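Local structure of designed Anbu Protein (Synthetic construct, 5LOY) at residues A[5-9]-A[160-164]; A[9-13]-A[195-199]; A[16-20]-A[184-188]; A[31-35]-A[191-195]. The protein is a designed consensus form of the ancestral beta subunit (Anbu), a proteasome relative that assembles helically and probably hydrolyses proteins or peptides as an N-terminal-nucleophile enzyme. All blocks are in the same frame, centred on the assembly; numbering follows the deposited sequence.

Contact 1 of 4, residues A[5-9]-A[160-164]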
loop_
_atom_site.group_PDB
_atom_site.type_symbol
_atom_site.label_atom_id
_atom_site.label_comp_id
_atom_site.label_asym_id
_atom_site.label_seq_id
_atom_site.Cartn_x
_atom_site.Cartn_y
_atom_site.Cartn_z
ATOM N N GLY A 5 -14.487 5.165 -3.895
ATOM C CA GLY A 5 -15.478 6.189 -4.193
ATOM C C GLY A 5 -14.809 7.528 -4.133
ATOM O O GLY A 5 -13.985 7.785 -3.227
ATOM N N ILE A 6 -15.144 8.391 -5.101
ATOM C CA ILE A 6 -14.484 9.710 -5.238
ATOM C C ILE A 6 -15.514 10.775 -5.418
ATOM O O ILE A 6 -16.439 10.610 -6.180
ATOM C CB ILE A 6 -13.547 9.773 -6.449
ATOM C CG1 ILE A 6 -12.534 8.656 -6.396
ATOM C CG2 ILE A 6 -12.774 11.075 -6.471
ATOM C CD1 ILE A 6 -11.676 8.595 -7.635
ATOM N N ARG A 7 -15.333 11.893 -4.743
ATOM C CA ARG A 7 -16.278 12.998 -4.804
ATOM C C ARG A 7 -15.646 14.308 -5.317
ATOM O O ARG A 7 -14.658 14.785 -4.779
ATOM C CB ARG A 7 -16.823 13.224 -3.419
ATOM C CG ARG A 7 -18.000 14.174 -3.404
ATOM C CD ARG A 7 -18.035 14.920 -2.104
ATOM N NE ARG A 7 -19.274 15.660 -1.954
ATOM C CZ ARG A 7 -19.428 16.694 -1.118
ATOM N NH1 ARG A 7 -18.414 17.113 -0.353
ATOM N NH2 ARG A 7 -20.603 17.319 -1.060
ATOM N N LEU A 8 -16.236 14.899 -6.348
ATOM C CA LEU A 8 -15.689 16.077 -7.014
ATOM C C LEU A 8 -16.763 17.119 -7.183
ATOM O O LEU A 8 -17.947 16.817 -7.094
ATOM C CB LEU A 8 -15.182 15.674 -8.391
ATOM C CG LEU A 8 -14.397 14.369 -8.347
ATOM C CD1 LEU A 8 -14.589 13.588 -9.616
ATOM C CD2 LEU A 8 -12.944 14.641 -8.081
ATOM N N ASP A 9 -16.356 18.351 -7.454
ATOM C CA ASP A 9 -17.320 19.399 -7.738
ATOM C C ASP A 9 -18.224 18.983 -8.887
ATOM O O ASP A 9 -19.429 19.204 -8.836
ATOM C CB ASP A 9 -16.626 20.733 -8.066
ATOM C CG ASP A 9 -15.970 21.388 -6.833
ATOM O OD1 ASP A 9 -16.122 20.864 -5.695
ATOM O OD2 ASP A 9 -15.278 22.429 -7.004
ATOM N N ILE A 160 -6.126 13.554 -6.885
ATOM C CA ILE A 160 -7.511 13.954 -6.655
ATOM C C ILE A 160 -7.645 15.229 -5.833
ATOM O O ILE A 160 -7.125 15.316 -4.738
ATOM C CB ILE A 160 -8.328 12.869 -5.944
ATOM C CG1 ILE A 160 -8.292 11.531 -6.723
ATOM C CG2 ILE A 160 -9.764 13.333 -5.762
ATOM C CD1 ILE A 160 -8.835 11.566 -8.138
ATOM N N THR A 161 -8.342 16.216 -6.393
ATOM C CA THR A 161 -8.794 17.388 -5.666
ATOM C C THR A 161 -10.242 17.613 -6.065
ATOM O O THR A 161 -10.714 17.033 -7.046
ATOM C CB THR A 161 -7.995 18.677 -6.024
ATOM O OG1 THR A 161 -8.416 19.189 -7.299
ATOM C CG2 THR A 161 -6.486 18.434 -6.016
ATOM N N PRO A 162 -10.958 18.459 -5.310
ATOM C CA PRO A 162 -12.333 18.800 -5.677
ATOM C C PRO A 162 -12.446 19.334 -7.103
ATOM O O PRO A 162 -13.491 19.216 -7.730
ATOM C CB PRO A 162 -12.679 19.914 -4.694
ATOM C CG PRO A 162 -11.779 19.702 -3.517
ATOM C CD PRO A 162 -10.539 19.052 -4.022
ATOM N N ASP A 163 -11.377 19.939 -7.605
ATOM C CA ASP A 163 -11.403 20.530 -8.936
ATOM C C ASP A 163 -11.125 19.528 -10.070
ATOM O O ASP A 163 -11.268 19.848 -11.221
ATOM C CB ASP A 163 -10.394 21.681 -8.995
ATOM C CG ASP A 163 -10.834 22.787 -9.938
ATOM O OD1 ASP A 163 -12.032 23.166 -9.927
ATOM O OD2 ASP A 163 -9.979 23.291 -10.700
ATOM N N THR A 164 -10.726 18.311 -9.738
ATOM C CA THR A 164 -10.398 17.313 -10.746
ATOM C C THR A 164 -11.616 16.979 -11.604
ATOM O O THR A 164 -12.735 16.913 -11.096
ATOM C CB THR A 164 -9.879 16.028 -10.081
ATOM O OG1 THR A 164 -8.717 16.329 -9.289
ATOM C CG2 THR A 164 -9.524 14.980 -11.116
#
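One backbone hydrogen bond ties the two segments: Asp9 N donates to Pro162 O at 3.0 Å and nearly in line, just where strand 2-8 gives way to the tight connection into strand 11-21. The acceptor sits in a type I turn running from Thr161 to Thr164. This turn is closed by Thr164 N to Thr161 O (3.0 Å) and braced by Thr161 N to the hydroxyl Thr164 OG1 (2.9 Å). Proline suits the second position of such a turn, where phi is near -60° and its missing N-H costs nothing. In the sandwich of the N-terminal-nucleophile fold the turn links helix 153-159 to helix 166-183, so the contact fastens an interhelical loop to the C-terminal end of inner strand 2-8, on its helix-covered face. The apolar contacts lie deeper. Ile6 CG2 meets Ile160 CG2 at 3.8 Å, and Leu8 CD2 lies 4.1 Å from Ile160 CG2 and 3.4 Å from Thr161 O, in the hollow of the turn. Leu8 also reaches Leu166 and Ala169 of helix 166-183, which explains a large aliphatic residue here. Charge appears at the exposed end, where Asp9 OD2 and Asp163 OD1 come within 4.4 Å; solvent can soften their repulsion.

Contact 2 of 4, residues A[9-13]-A[195-199]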
loop_
_atom_site.group_PDB
_atom_site.type_symbol
_atom_site.label_atom_id
_atom_site.label_comp_id
_atom_site.label_asym_id
_atom_site.label_seq_id
_atom_site.Cartn_x
_atom_site.Cartn_y
_atom_site.Cartn_z
ATOM N N ASP A 9 -16.356 18.351 -7.454
ATOM C CA ASP A 9 -17.320 19.399 -7.738
ATOM C C ASP A 9 -18.224 18.983 -8.887
ATOM O O ASP A 9 -19.429 19.204 -8.836
ATOM C CB ASP A 9 -16.626 20.733 -8.066
ATOM C CG ASP A 9 -15.970 21.388 -6.833
ATOM O OD1 ASP A 9 -16.122 20.864 -5.695
ATOM O OD2 ASP A 9 -15.278 22.429 -7.004
ATOM N N GLU A 10 -17.644 18.343 -9.902
ATOM C CA GLU A 10 -18.381 17.922 -11.101
ATOM C C GLU A 10 -19.312 16.710 -10.903
ATOM O O GLU A 10 -20.146 16.458 -11.757
ATOM C CB GLU A 10 -17.386 17.584 -12.234
ATOM C CG GLU A 10 -16.861 18.762 -13.060
ATOM C CD GLU A 10 -15.933 18.342 -14.230
ATOM O OE1 GLU A 10 -15.897 17.134 -14.634
ATOM O OE2 GLU A 10 -15.216 19.238 -14.769
ATOM N N GLY A 11 -19.142 15.939 -9.818
ATOM C CA GLY A 11 -19.889 14.686 -9.620
ATOM C C GLY A 11 -19.201 13.603 -8.779
ATOM O O GLY A 11 -18.508 13.906 -7.836
ATOM N N LEU A 12 -19.450 12.331 -9.097
ATOM C CA LEU A 12 -18.919 11.189 -8.341
ATOM C C LEU A 12 -18.384 10.115 -9.281
ATOM O O LEU A 12 -18.912 9.911 -10.382
ATOM C CB LEU A 12 -20.010 10.539 -7.503
ATOM C CG LEU A 12 -20.764 11.369 -6.469
ATOM C CD1 LEU A 12 -22.089 10.714 -6.100
ATOM C CD2 LEU A 12 -19.921 11.561 -5.216
ATOM N N VAL A 13 -17.378 9.392 -8.812
ATOM C CA VAL A 13 -16.834 8.246 -9.528
ATOM C C VAL A 13 -16.703 7.044 -8.575
ATOM O O VAL A 13 -16.179 7.184 -7.469
ATOM C CB VAL A 13 -15.441 8.572 -10.064
ATOM C CG1 VAL A 13 -14.829 7.351 -10.730
ATOM C CG2 VAL A 13 -15.501 9.732 -11.033
ATOM N N VAL A 195 -19.630 6.465 -13.437
ATOM C CA VAL A 195 -19.320 7.893 -13.419
ATOM C C VAL A 195 -20.616 8.676 -13.446
ATOM O O VAL A 195 -21.410 8.518 -14.363
ATOM C CB VAL A 195 -18.469 8.309 -14.647
ATOM C CG1 VAL A 195 -18.283 9.830 -14.685
ATOM C CG2 VAL A 195 -17.122 7.625 -14.615
ATOM N N TYR A 196 -20.827 9.513 -12.425
ATOM C CA TYR A 196 -22.114 10.206 -12.199
ATOM C C TYR A 196 -21.921 11.708 -12.319
ATOM O O TYR A 196 -21.091 12.270 -11.604
ATOM C CB TYR A 196 -22.689 9.854 -10.793
ATOM C CG TYR A 196 -23.911 10.684 -10.451
ATOM C CD1 TYR A 196 -25.154 10.375 -10.997
ATOM C CD2 TYR A 196 -23.816 11.805 -9.656
ATOM C CE1 TYR A 196 -26.255 11.148 -10.735
ATOM C CE2 TYR A 196 -24.923 12.599 -9.391
ATOM C CZ TYR A 196 -26.139 12.269 -9.937
ATOM O OH TYR A 196 -27.259 13.043 -9.701
ATOM N N GLU A 197 -22.679 12.357 -13.200
ATOM C CA GLU A 197 -22.627 13.814 -13.341
ATOM C C GLU A 197 -23.559 14.554 -12.371
ATOM O O GLU A 197 -24.759 14.281 -12.313
ATOM C CB GLU A 197 -23.029 14.246 -14.755
ATOM C CG GLU A 197 -22.005 13.996 -15.857
ATOM C CD GLU A 197 -22.476 14.508 -17.230
ATOM O OE1 GLU A 197 -23.504 15.228 -17.331
ATOM O OE2 GLU A 197 -21.819 14.170 -18.232
ATOM N N ARG A 198 -23.001 15.517 -11.653
ATOM C CA ARG A 198 -23.760 16.356 -10.739
ATOM C C ARG A 198 -25.077 16.859 -11.346
ATOM O O ARG A 198 -25.088 17.388 -12.446
ATOM C CB ARG A 198 -22.900 17.559 -10.321
ATOM C CG ARG A 198 -23.467 18.389 -9.177
ATOM C CD ARG A 198 -22.854 19.778 -9.142
ATOM N NE ARG A 198 -22.228 20.044 -7.849
ATOM C CZ ARG A 198 -22.862 20.450 -6.741
ATOM N NH1 ARG A 198 -22.150 20.653 -5.632
ATOM N NH2 ARG A 198 -24.191 20.650 -6.708
ATOM N N ASP A 199 -26.164 16.692 -10.599
ATOM C CA ASP A 199 -27.515 17.123 -10.993
ATOM C C ASP A 199 -28.152 16.395 -12.176
ATOM O O ASP A 199 -29.208 16.803 -12.615
ATOM C CB ASP A 199 -27.598 18.642 -11.279
ATOM C CG ASP A 199 -27.134 19.511 -10.108
ATOM O OD1 ASP A 199 -26.903 19.032 -8.974
ATOM O OD2 ASP A 199 -27.008 20.728 -10.348
#
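Asp9 and Glu10 form the hairpin connection between strands 2-8 and 11-21, their CA-to-CB bonds pointing away from 195-199. Asp9 uses its backbone instead: its O accepts from Arg198 NE (3.1 Å). Glu10 O receives Arg198 N at 3.0 Å, while its carboxylate turns to Leu166 N of helix 166-183. Gly11, opposite Glu197 in a non-hydrogen-bonded pair, must be glycine: a beta carbon would collide with Tyr196 O, and its backbone angles alone demand it. A CA-H...O contact joins Gly11 CA to Tyr196 O at 3.3 Å. Leu12 pairs antiparallel with Tyr196 through Leu12 N to Tyr196 O (3.0 Å) and Tyr196 N to Leu12 O (2.8 Å), and Leu12 CD1 touches Tyr196 CD2 at 4.1 Å. On the sheet's other face, Val13 CG2 meets Val195 CG2 at 4.5 Å. Backbone hydrogen bonds therefore set the register, mostly apolar side chains pack on both faces, with the Tyr196 hydroxyl hydrogen-bonded to Gln117, and charged groups gather at the exposed turn end.

Contact 3 of 4, residues A[16-20]-A[184-188]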
loop_
_atom_site.group_PDB
_atom_site.type_symbol
_atom_site.label_atom_id
_atom_site.label_comp_id
_atom_site.label_asym_id
_atom_site.label_seq_id
_atom_site.Cartn_x
_atom_site.Cartn_y
_atom_site.Cartn_z
ATOM N N SER A 16 -14.995 -0.747 -8.504
ATOM C CA SER A 16 -14.807 -1.919 -7.654
ATOM C C SER A 16 -14.369 -3.106 -8.465
ATOM O O SER A 16 -14.751 -3.214 -9.616
ATOM C CB SER A 16 -16.116 -2.273 -6.930
ATOM O OG SER A 16 -17.138 -2.552 -7.870
ATOM N N ASP A 17 -13.595 -4.003 -7.860
ATOM C CA ASP A 17 -13.177 -5.242 -8.520
ATOM C C ASP A 17 -14.162 -6.364 -8.171
ATOM O O ASP A 17 -15.225 -6.093 -7.607
ATOM C CB ASP A 17 -11.770 -5.627 -8.088
ATOM C CG ASP A 17 -11.753 -6.382 -6.764
ATOM O OD1 ASP A 17 -12.518 -5.963 -5.861
ATOM O OD2 ASP A 17 -11.006 -7.400 -6.643
ATOM N N SER A 18 -13.828 -7.615 -8.496
ATOM C CA SER A 18 -14.753 -8.730 -8.250
ATOM C C SER A 18 -14.146 -9.975 -7.612
ATOM O O SER A 18 -14.833 -10.950 -7.401
ATOM C CB SER A 18 -15.467 -9.118 -9.549
ATOM O OG SER A 18 -14.535 -9.416 -10.581
ATOM N N ARG A 19 -12.869 -9.946 -7.290
ATOM C CA ARG A 19 -12.227 -11.126 -6.768
ATOM C C ARG A 19 -12.553 -11.236 -5.275
ATOM O O ARG A 19 -12.375 -10.299 -4.512
ATOM C CB ARG A 19 -10.740 -11.058 -7.026
ATOM C CG ARG A 19 -10.006 -12.332 -6.689
ATOM C CD ARG A 19 -8.580 -12.303 -7.222
ATOM N NE ARG A 19 -8.478 -12.493 -8.665
ATOM C CZ ARG A 19 -7.318 -12.508 -9.337
ATOM N NH1 ARG A 19 -6.175 -12.307 -8.709
ATOM N NH2 ARG A 19 -7.300 -12.710 -10.637
ATOM N N THR A 20 -13.082 -12.377 -4.881
ATOM C CA THR A 20 -13.748 -12.495 -3.613
ATOM C C THR A 20 -13.412 -13.814 -2.926
ATOM O O THR A 20 -13.477 -14.859 -3.537
ATOM C CB THR A 20 -15.290 -12.444 -3.802
ATOM O OG1 THR A 20 -15.655 -11.284 -4.561
ATOM C CG2 THR A 20 -16.012 -12.374 -2.470
ATOM N N ASN A 184 -0.799 -7.247 -5.591
ATOM C CA ASN A 184 -1.546 -8.045 -4.639
ATOM C C ASN A 184 -2.568 -8.934 -5.322
ATOM O O ASN A 184 -3.453 -8.451 -6.031
ATOM C CB ASN A 184 -2.268 -7.114 -3.658
ATOM C CG ASN A 184 -3.042 -7.868 -2.581
ATOM O OD1 ASN A 184 -4.087 -8.437 -2.850
ATOM N ND2 ASN A 184 -2.510 -7.890 -1.365
ATOM N N LEU A 185 -2.456 -10.231 -5.102
ATOM C CA LEU A 185 -3.281 -11.177 -5.850
ATOM C C LEU A 185 -4.711 -11.353 -5.338
ATOM O O LEU A 185 -5.450 -12.185 -5.875
ATOM C CB LEU A 185 -2.572 -12.542 -5.954
ATOM C CG LEU A 185 -1.329 -12.514 -6.868
ATOM C CD1 LEU A 185 -0.754 -13.918 -7.020
ATOM C CD2 LEU A 185 -1.652 -11.947 -8.243
ATOM N N SER A 186 -5.111 -10.608 -4.317
ATOM C CA SER A 186 -6.463 -10.751 -3.786
ATOM C C SER A 186 -7.418 -9.784 -4.508
ATOM O O SER A 186 -8.626 -9.853 -4.311
ATOM C CB SER A 186 -6.503 -10.560 -2.255
ATOM O OG SER A 186 -6.367 -9.182 -1.907
ATOM N N VAL A 187 -6.880 -8.903 -5.349
ATOM C CA VAL A 187 -7.735 -8.097 -6.216
ATOM C C VAL A 187 -7.560 -8.439 -7.703
ATOM O O VAL A 187 -6.464 -8.774 -8.147
ATOM C CB VAL A 187 -7.740 -6.581 -5.855
ATOM C CG1 VAL A 187 -6.900 -6.274 -4.633
ATOM C CG2 VAL A 187 -7.399 -5.695 -7.022
ATOM N N GLY A 188 -8.668 -8.393 -8.448
ATOM C CA GLY A 188 -8.718 -8.918 -9.807
ATOM C C GLY A 188 -9.924 -8.523 -10.645
ATOM O O GLY A 188 -10.995 -8.223 -10.128
HETATM O O HOH W 1 -9.826 -11.655 -2.873
#
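Arg19 gives up the most surface. Its side chain, extended to chi2, then bent at chi3 (m), runs along loop 184-188, and Arg19 NH1 donates to Leu185 O at 2.9 Å. That oxygen lies at the edge of the guanidinium, with Gly188 CA and Val187 O over one face. A cationic side chain fits here because the type I turn from Asn184 to Val187 presents carbonyl oxygens; a water joins Ser186 O (2.6 Å) to Arg19 O (3.3 Å, weak). Gly188, next in buried area, allows close approach: a beta carbon would clash with Arg19 NE. Its backbone is held at both ends, Gly188 N donating to Asp17 OD2 (3.1 Å) and Gly188 O accepting a weak bond from Ser18 N (3.3 Å). Asp17 is the third centre: its OD2 also accepts from Arg19 N at 3.2 Å, an Asx turn that shapes the bend in strand 11-21, and its carboxylate binds the backbone nitrogens of Thr1 and Tyr2. As in proteasome subunits, this aspartate probably belongs to the active site around the N-terminal threonine. The loop leaves helix 166-183, where Val187 packs on Thr180 and Met181, and leads into strand 191-197, a sheet neighbour of strand 11-21.

Contact 4 of 4, residues A[31-35]-A[191-195]; sequences RKMHV and LDLLV
Residues 191-195 form a regular extended strand. Arg31 is extended too (phi/psi -64/139), Lys32 breaks the run at -116/8, and strand 33-35 follows. The short axes of 33-35 and 191-195 pass 8.9 Å apart with N-to-C directions 39° apart, and the closest alpha carbons, those of Met33 and Asp192, are 6.9 Å apart. Such spacing belongs to strands of two stacked sheets, here the beta sandwich at the heart of the N-terminal-nucleophile fold. Met33, with rotamer ttm, points across the gap: SD lies 3.9 Å from Leu194 CB, and CE 3.8 Å from Asp192 O. A flexible thioether suits this uneven surface. Val35 (t) sets CG2 3.8 Å from CD1 of Leu194 (tt). At the open end Arg31 (tt, chi3 -139°, chi4 95°) brings NH2 to 3.1 Å from Asp192 OD1, a salt bridge with the oxygen over the guanidinium face, so charge attraction alone acts. Asp192 (chi1 m) turns OD2 to a water at 2.8 Å, which accepts from Lys32 N at 2.7 Å.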
loop_
_atom_site.group_PDB
_atom_site.type_symbol
_atom_site.label_atom_id
_atom_site.label_comp_id
_atom_site.label_asym_id
_atom_site.label_seq_id
_atom_site.Cartn_x
_atom_site.Cartn_y
_atom_site.Cartn_z
ATOM N N ARG A 31 -19.774 -9.576 -8.091
ATOM C CA ARG A 31 -19.911 -8.125 -8.291
ATOM C C ARG A 31 -20.062 -7.396 -6.929
ATOM O O ARG A 31 -20.779 -7.871 -6.068
ATOM C CB ARG A 31 -21.147 -7.895 -9.176
ATOM C CG ARG A 31 -21.356 -6.480 -9.700
ATOM C CD ARG A 31 -22.726 -6.305 -10.376
ATOM N NE ARG A 31 -22.620 -5.485 -11.593
ATOM C CZ ARG A 31 -22.478 -5.965 -12.831
ATOM N NH1 ARG A 31 -22.437 -7.267 -13.069
ATOM N NH2 ARG A 31 -22.381 -5.125 -13.848
ATOM N N LYS A 32 -19.410 -6.249 -6.757
ATOM C CA LYS A 32 -19.451 -5.522 -5.495
ATOM C C LYS A 32 -20.097 -4.142 -5.552
ATOM O O LYS A 32 -20.071 -3.405 -4.572
ATOM C CB LYS A 32 -18.034 -5.387 -4.966
ATOM C CG LYS A 32 -17.365 -6.738 -4.722
ATOM C CD LYS A 32 -15.898 -6.536 -4.411
ATOM C CE LYS A 32 -15.076 -7.819 -4.522
ATOM N NZ LYS A 32 -15.517 -8.821 -3.518
ATOM N N MET A 33 -20.692 -3.807 -6.693
ATOM C CA MET A 33 -21.347 -2.530 -6.926
ATOM C C MET A 33 -22.830 -2.782 -7.101
ATOM O O MET A 33 -23.229 -3.650 -7.899
ATOM C CB MET A 33 -20.779 -1.865 -8.177
ATOM C CG MET A 33 -21.390 -0.509 -8.520
ATOM S SD MET A 33 -20.683 0.289 -9.976
ATOM C CE MET A 33 -19.055 0.702 -9.358
ATOM N N HIS A 34 -23.638 -2.026 -6.344
ATOM C CA HIS A 34 -25.100 -2.124 -6.370
ATOM C C HIS A 34 -25.691 -0.715 -6.521
ATOM O O HIS A 34 -25.324 0.208 -5.797
ATOM C CB HIS A 34 -25.635 -2.768 -5.087
ATOM C CG HIS A 34 -24.969 -4.058 -4.738
ATOM N ND1 HIS A 34 -25.516 -5.288 -5.041
ATOM C CD2 HIS A 34 -23.781 -4.312 -4.136
ATOM C CE1 HIS A 34 -24.702 -6.244 -4.627
ATOM N NE2 HIS A 34 -23.640 -5.679 -4.079
ATOM N N VAL A 35 -26.631 -0.576 -7.446
ATOM C CA VAL A 35 -27.184 0.704 -7.813
ATOM C C VAL A 35 -28.696 0.753 -7.558
ATOM O O VAL A 35 -29.438 -0.140 -7.941
ATOM C CB VAL A 35 -26.898 0.996 -9.292
ATOM C CG1 VAL A 35 -27.511 2.326 -9.702
ATOM C CG2 VAL A 35 -25.399 1.003 -9.534
ATOM N N LEU A 191 -13.618 -5.420 -13.350
ATOM C CA LEU A 191 -14.022 -4.242 -12.573
ATOM C C LEU A 191 -15.328 -3.709 -13.037
ATOM O O LEU A 191 -15.693 -3.875 -14.182
ATOM C CB LEU A 191 -13.095 -3.037 -12.749
ATOM C CG LEU A 191 -11.599 -3.264 -12.831
ATOM C CD1 LEU A 191 -10.909 -1.922 -12.878
ATOM C CD2 LEU A 191 -11.130 -4.088 -11.643
ATOM N N ASP A 192 -16.004 -3.021 -12.123
ATOM C CA ASP A 192 -17.162 -2.200 -12.431
ATOM C C ASP A 192 -16.753 -0.736 -12.238
ATOM O O ASP A 192 -16.005 -0.402 -11.309
ATOM C CB ASP A 192 -18.357 -2.591 -11.552
ATOM C CG ASP A 192 -18.931 -3.971 -11.920
ATOM O OD1 ASP A 192 -19.660 -4.061 -12.939
ATOM O OD2 ASP A 192 -18.621 -4.982 -11.223
ATOM N N LEU A 193 -17.198 0.107 -13.163
ATOM C CA LEU A 193 -16.907 1.521 -13.143
ATOM C C LEU A 193 -18.187 2.324 -13.387
ATOM O O LEU A 193 -18.923 2.047 -14.348
ATOM C CB LEU A 193 -15.903 1.854 -14.235
ATOM C CG LEU A 193 -15.608 3.357 -14.401
ATOM C CD1 LEU A 193 -14.834 3.888 -13.193
ATOM C CD2 LEU A 193 -14.832 3.623 -15.687
ATOM N N LEU A 194 -18.449 3.319 -12.529
ATOM C CA LEU A 194 -19.622 4.182 -12.685
ATOM C C LEU A 194 -19.233 5.631 -12.488
ATOM O O LEU A 194 -18.580 5.975 -11.512
ATOM C CB LEU A 194 -20.692 3.769 -11.691
ATOM C CG LEU A 194 -22.078 4.374 -11.879
ATOM C CD1 LEU A 194 -23.117 3.476 -11.208
ATOM C CD2 LEU A 194 -22.182 5.791 -11.339
ATOM N N VAL A 195 -19.630 6.465 -13.437
ATOM C CA VAL A 195 -19.320 7.893 -13.419
ATOM C C VAL A 195 -20.616 8.676 -13.446
ATOM O O VAL A 195 -21.410 8.518 -14.363
ATOM C CB VAL A 195 -18.469 8.309 -14.647
ATOM C CG1 VAL A 195 -18.283 9.830 -14.685
ATOM C CG2 VAL A 195 -17.122 7.625 -14.615
HETATM O O HOH W 2 -17.694 -5.331 -8.656
#

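Overall arrangement
Contacts 1, 2 and 3 start in chain order from the hairpin of strands 2-8 and 11-21, and all four reach one antiparallel sheet. Contacts 1 and 2 share Asp9, have centres 9 Å apart and touch through Ile6 N and Val13 O. Contact 3 lies at the far end of strand 11-21, its centre 25 Å from that of contact 2. Contact 4, 13 Å from contact 3 and 15 Å from contact 2 between centres, joins this sheet to the second and shares Val195 with contact 2. Lys32 NZ hydrogen-bonds to Thr20 OG1 and, weakly, to Thr1 OG1, so contacts 3 and 4 flank the probable catalytic threonine, whereas contacts 1 and 2 build the sheet's other end.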